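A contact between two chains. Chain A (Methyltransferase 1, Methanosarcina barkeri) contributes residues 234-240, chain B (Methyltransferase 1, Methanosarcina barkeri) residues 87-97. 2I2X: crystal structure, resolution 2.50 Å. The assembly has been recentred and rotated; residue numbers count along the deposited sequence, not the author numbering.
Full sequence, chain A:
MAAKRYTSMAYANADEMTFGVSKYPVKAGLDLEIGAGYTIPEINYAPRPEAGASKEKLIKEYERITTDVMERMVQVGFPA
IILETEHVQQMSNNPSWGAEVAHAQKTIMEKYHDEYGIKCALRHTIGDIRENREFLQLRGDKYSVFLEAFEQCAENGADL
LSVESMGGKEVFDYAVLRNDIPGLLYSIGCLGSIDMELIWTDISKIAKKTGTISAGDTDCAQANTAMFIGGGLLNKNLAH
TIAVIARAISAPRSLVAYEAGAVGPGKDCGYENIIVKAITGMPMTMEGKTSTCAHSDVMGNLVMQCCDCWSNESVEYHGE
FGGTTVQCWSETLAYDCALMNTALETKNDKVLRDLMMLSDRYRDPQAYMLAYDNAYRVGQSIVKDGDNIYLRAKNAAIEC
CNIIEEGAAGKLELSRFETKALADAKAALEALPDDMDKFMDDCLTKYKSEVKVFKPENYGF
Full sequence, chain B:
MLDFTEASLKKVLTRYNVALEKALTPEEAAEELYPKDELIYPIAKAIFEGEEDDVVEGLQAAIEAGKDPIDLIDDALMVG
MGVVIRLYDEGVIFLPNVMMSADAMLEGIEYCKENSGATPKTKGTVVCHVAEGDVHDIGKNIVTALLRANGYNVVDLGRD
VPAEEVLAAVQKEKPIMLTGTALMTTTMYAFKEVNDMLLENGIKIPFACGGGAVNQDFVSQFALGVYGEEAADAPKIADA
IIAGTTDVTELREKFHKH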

# COMPACT_ATOMS: atom_id res chain seq x y z
N LEU A 234 -1.79 -7.82 21.51
CA LEU A 234 -1.88 -7.08 22.78
C LEU A 234 -3.29 -6.58 23.08
O LEU A 234 -3.52 -5.97 24.12
CB LEU A 234 -0.95 -5.86 22.78
CG LEU A 234 0.54 -6.08 22.51
CD1 LEU A 234 1.15 -4.74 22.19
CD2 LEU A 234 1.26 -6.69 23.66
N ASN A 235 -4.22 -6.84 22.17
CA ASN A 235 -5.61 -6.52 22.39
C ASN A 235 -6.22 -7.32 23.56
O ASN A 235 -5.69 -8.36 24.00
CB ASN A 235 -6.42 -6.74 21.12
CG ASN A 235 -6.36 -5.57 20.17
OD1 ASN A 235 -5.29 -5.05 19.83
ND2 ASN A 235 -7.52 -5.14 19.73
N LYS A 236 -7.34 -6.81 24.06
CA LYS A 236 -8.02 -7.45 25.15
C LYS A 236 -9.52 -7.57 24.84
O LYS A 236 -10.34 -7.53 25.73
CB LYS A 236 -7.76 -6.67 26.44
CG LYS A 236 -8.05 -5.17 26.34
CD LYS A 236 -7.58 -4.42 27.58
CE LYS A 236 -8.07 -2.98 27.56
NZ LYS A 236 -7.24 -2.13 28.47
N ASN A 237 -9.88 -7.73 23.57
CA ASN A 237 -11.30 -7.79 23.25
C ASN A 237 -11.89 -9.18 22.97
O ASN A 237 -13.10 -9.37 23.07
CB ASN A 237 -11.65 -6.78 22.16
CG ASN A 237 -11.55 -5.33 22.66
OD1 ASN A 237 -11.75 -5.04 23.86
ND2 ASN A 237 -11.23 -4.41 21.75
N LEU A 238 -11.03 -10.15 22.63
CA LEU A 238 -11.46 -11.52 22.36
C LEU A 238 -10.21 -12.40 22.34
O LEU A 238 -9.27 -12.13 21.57
CB LEU A 238 -12.20 -11.64 21.02
CG LEU A 238 -12.70 -13.06 20.73
CD1 LEU A 238 -13.90 -13.47 21.66
CD2 LEU A 238 -13.09 -13.22 19.27
N ALA A 239 -10.21 -13.44 23.16
CA ALA A 239 -9.05 -14.31 23.26
C ALA A 239 -8.84 -14.93 21.90
O ALA A 239 -9.80 -15.37 21.24
CB ALA A 239 -9.28 -15.42 24.30
N HIS A 240 -7.58 -15.01 21.50
CA HIS A 240 -7.25 -15.53 20.21
C HIS A 240 -7.60 -17.00 20.10
O HIS A 240 -7.96 -17.49 19.01
CB HIS A 240 -5.81 -15.18 19.87
CG HIS A 240 -5.61 -13.72 19.57
ND1 HIS A 240 -4.50 -13.24 18.89
CD2 HIS A 240 -6.38 -12.64 19.83
CE1 HIS A 240 -4.60 -11.93 18.76
NE2 HIS A 240 -5.73 -11.54 19.33
N LEU B 87 -10.09 -3.99 36.21
CA LEU B 87 -9.40 -5.13 35.65
C LEU B 87 -9.39 -5.14 34.13
O LEU B 87 -8.38 -5.48 33.52
CB LEU B 87 -9.95 -6.43 36.22
CG LEU B 87 -9.83 -6.55 37.73
CD1 LEU B 87 -10.55 -7.79 38.22
CD2 LEU B 87 -8.37 -6.53 38.21
N TYR B 88 -10.50 -4.76 33.51
CA TYR B 88 -10.52 -4.55 32.07
C TYR B 88 -9.46 -3.52 31.67
O TYR B 88 -8.66 -3.78 30.76
CB TYR B 88 -11.90 -4.13 31.59
CG TYR B 88 -12.00 -3.93 30.10
CD1 TYR B 88 -11.66 -4.95 29.21
CD2 TYR B 88 -12.44 -2.71 29.57
CE1 TYR B 88 -11.76 -4.77 27.84
CE2 TYR B 88 -12.53 -2.52 28.19
CZ TYR B 88 -12.19 -3.55 27.33
OH TYR B 88 -12.28 -3.37 25.98
N ASP B 89 -9.45 -2.37 32.34
CA ASP B 89 -8.45 -1.30 32.10
C ASP B 89 -7.02 -1.76 32.27
O ASP B 89 -6.16 -1.42 31.47
CB ASP B 89 -8.69 -0.07 33.00
CG ASP B 89 -9.75 0.86 32.45
OD1 ASP B 89 -9.98 0.90 31.21
OD2 ASP B 89 -10.36 1.56 33.26
N GLU B 90 -6.77 -2.52 33.33
CA GLU B 90 -5.45 -3.10 33.57
C GLU B 90 -5.15 -4.26 32.63
O GLU B 90 -4.05 -4.78 32.63
CB GLU B 90 -5.34 -3.56 35.02
CG GLU B 90 -5.28 -2.43 36.03
CD GLU B 90 -5.24 -2.93 37.45
OE1 GLU B 90 -4.85 -4.10 37.66
OE2 GLU B 90 -5.60 -2.13 38.36
N GLY B 91 -6.14 -4.64 31.83
CA GLY B 91 -6.03 -5.72 30.86
C GLY B 91 -5.96 -7.12 31.45
O GLY B 91 -5.44 -8.01 30.78
N VAL B 92 -6.46 -7.33 32.67
CA VAL B 92 -6.43 -8.69 33.24
C VAL B 92 -7.68 -9.53 32.88
O VAL B 92 -7.64 -10.75 32.93
CB VAL B 92 -6.05 -8.75 34.78
CG1 VAL B 92 -5.33 -7.47 35.26
CG2 VAL B 92 -7.21 -9.09 35.67
N ILE B 93 -8.77 -8.88 32.51
CA ILE B 93 -9.89 -9.59 31.91
C ILE B 93 -10.15 -8.92 30.58
O ILE B 93 -9.59 -7.86 30.32
CB ILE B 93 -11.17 -9.57 32.77
CG1 ILE B 93 -11.50 -8.14 33.18
CG2 ILE B 93 -11.03 -10.52 33.97
CD1 ILE B 93 -12.97 -7.93 33.45
N PHE B 94 -10.96 -9.56 29.74
CA PHE B 94 -11.22 -9.11 28.35
C PHE B 94 -12.63 -8.55 28.20
O PHE B 94 -13.43 -8.64 29.11
CB PHE B 94 -11.01 -10.26 27.36
CG PHE B 94 -9.58 -10.45 26.91
CD1 PHE B 94 -8.51 -10.13 27.74
CD2 PHE B 94 -9.31 -11.00 25.66
CE1 PHE B 94 -7.19 -10.35 27.31
CE2 PHE B 94 -7.99 -11.21 25.23
CZ PHE B 94 -6.94 -10.89 26.07
N LEU B 95 -12.94 -7.97 27.04
CA LEU B 95 -14.27 -7.46 26.75
C LEU B 95 -15.39 -8.47 27.10
O LEU B 95 -16.28 -8.14 27.89
CB LEU B 95 -14.37 -7.10 25.28
CG LEU B 95 -15.26 -5.97 24.77
CD1 LEU B 95 -15.63 -6.26 23.31
CD2 LEU B 95 -16.50 -5.70 25.59
N PRO B 96 -15.35 -9.70 26.53
CA PRO B 96 -16.51 -10.53 26.81
C PRO B 96 -16.78 -10.75 28.29
O PRO B 96 -17.91 -11.06 28.67
CB PRO B 96 -16.20 -11.85 26.08
CG PRO B 96 -15.31 -11.41 24.96
CD PRO B 96 -14.41 -10.41 25.64
N ASN B 97 -15.77 -10.55 29.12
CA ASN B 97 -15.97 -10.68 30.57
C ASN B 97 -16.74 -9.47 31.09
O ASN B 97 -17.57 -9.58 32.00
CB ASN B 97 -14.63 -10.83 31.29
CG ASN B 97 -13.81 -11.97 30.75
OD1 ASN B 97 -14.01 -13.13 31.10
ND2 ASN B 97 -12.87 -11.65 29.87

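The contact between the two chains buries 488 Å², summed over both sides, and is organised around K236(A), F94(B) and N237(A). The chain A segment has no regular secondary structure here, whereas chain B presents the end of one helix, the turn that follows it and the beginning of the next.

K236(A) has the largest share, with 133 Å² covered by chain B. Its CA-to-CB bond points sideways, and after a chi1 in the p well the remaining torsions are all t, so the chain runs out extended along the surface of its partner. The ammonium group reaches the end of the first helix, where NZ donates a hydrogen bond to Y88(B) O at 3.2 Å and a weak one to D89(B) O at 3.3 Å. Carbonyls at the C-terminal end of a helix are good partners for a cation, since they carry partial negative charge. Y88(B) O also accepts from G91(B) N at 2.9 Å, within a Schellman motif. The positive phi of G91(B) by itself favours glycine; K236(A) CD packs 3.9 Å from G91(B) CA.

On its way to these carbonyls the lysine passes over one face of the Y88(B) ring, with CE 4.2 Å from the ring centroid in a CH-pi contact. NZ is almost on the ring normal but 5.1 Å from the centroid, so any cation-pi attraction is weak at most. The aliphatic part of the lysine thus packs on the aromatic ring while its charged end is satisfied by backbone oxygens.

F94(B), with 90 Å² covered, packs against the chain A backbone. K236(A) CA stands 3.5 Å from the centroid of its ring, only 2° off the normal, a close CH-pi contact over the face. At the ring edge, near its plane, A239(A) N approaches F94(B) CD2 at 3.6 Å, and the small A239(A) side chain makes a looser apolar contact, CB to F94(B) CE2 at 4.5 Å. A flat ring suits this place because the main chain can lie directly against it. Next to this packing, L95(B) N donates to K236(A) O at 2.9 Å with an angle of 154°, a backbone hydrogen bond that joins the two main chains at the start of the second helix, for which F94(B) is the N-cap residue.

N237(A) is buried and contributes 68 Å². Its CA-to-CB bond points away overall, but the end of the side chain comes nearer, and OD1 accepts a hydrogen bond from Y88(B) OH at 2.8 Å. An amide oxygen thereby satisfies the tyrosine hydroxyl within a buried setting. L95(B), whose CA-to-CB bond points toward chain A, places CB 3.4 Å from N237(A) O, and P96(B) CD lies 3.1 Å from that oxygen. Beyond it, L238(A) CD1 meets P96(B) CG at 4.1 Å, adding a small apolar contact.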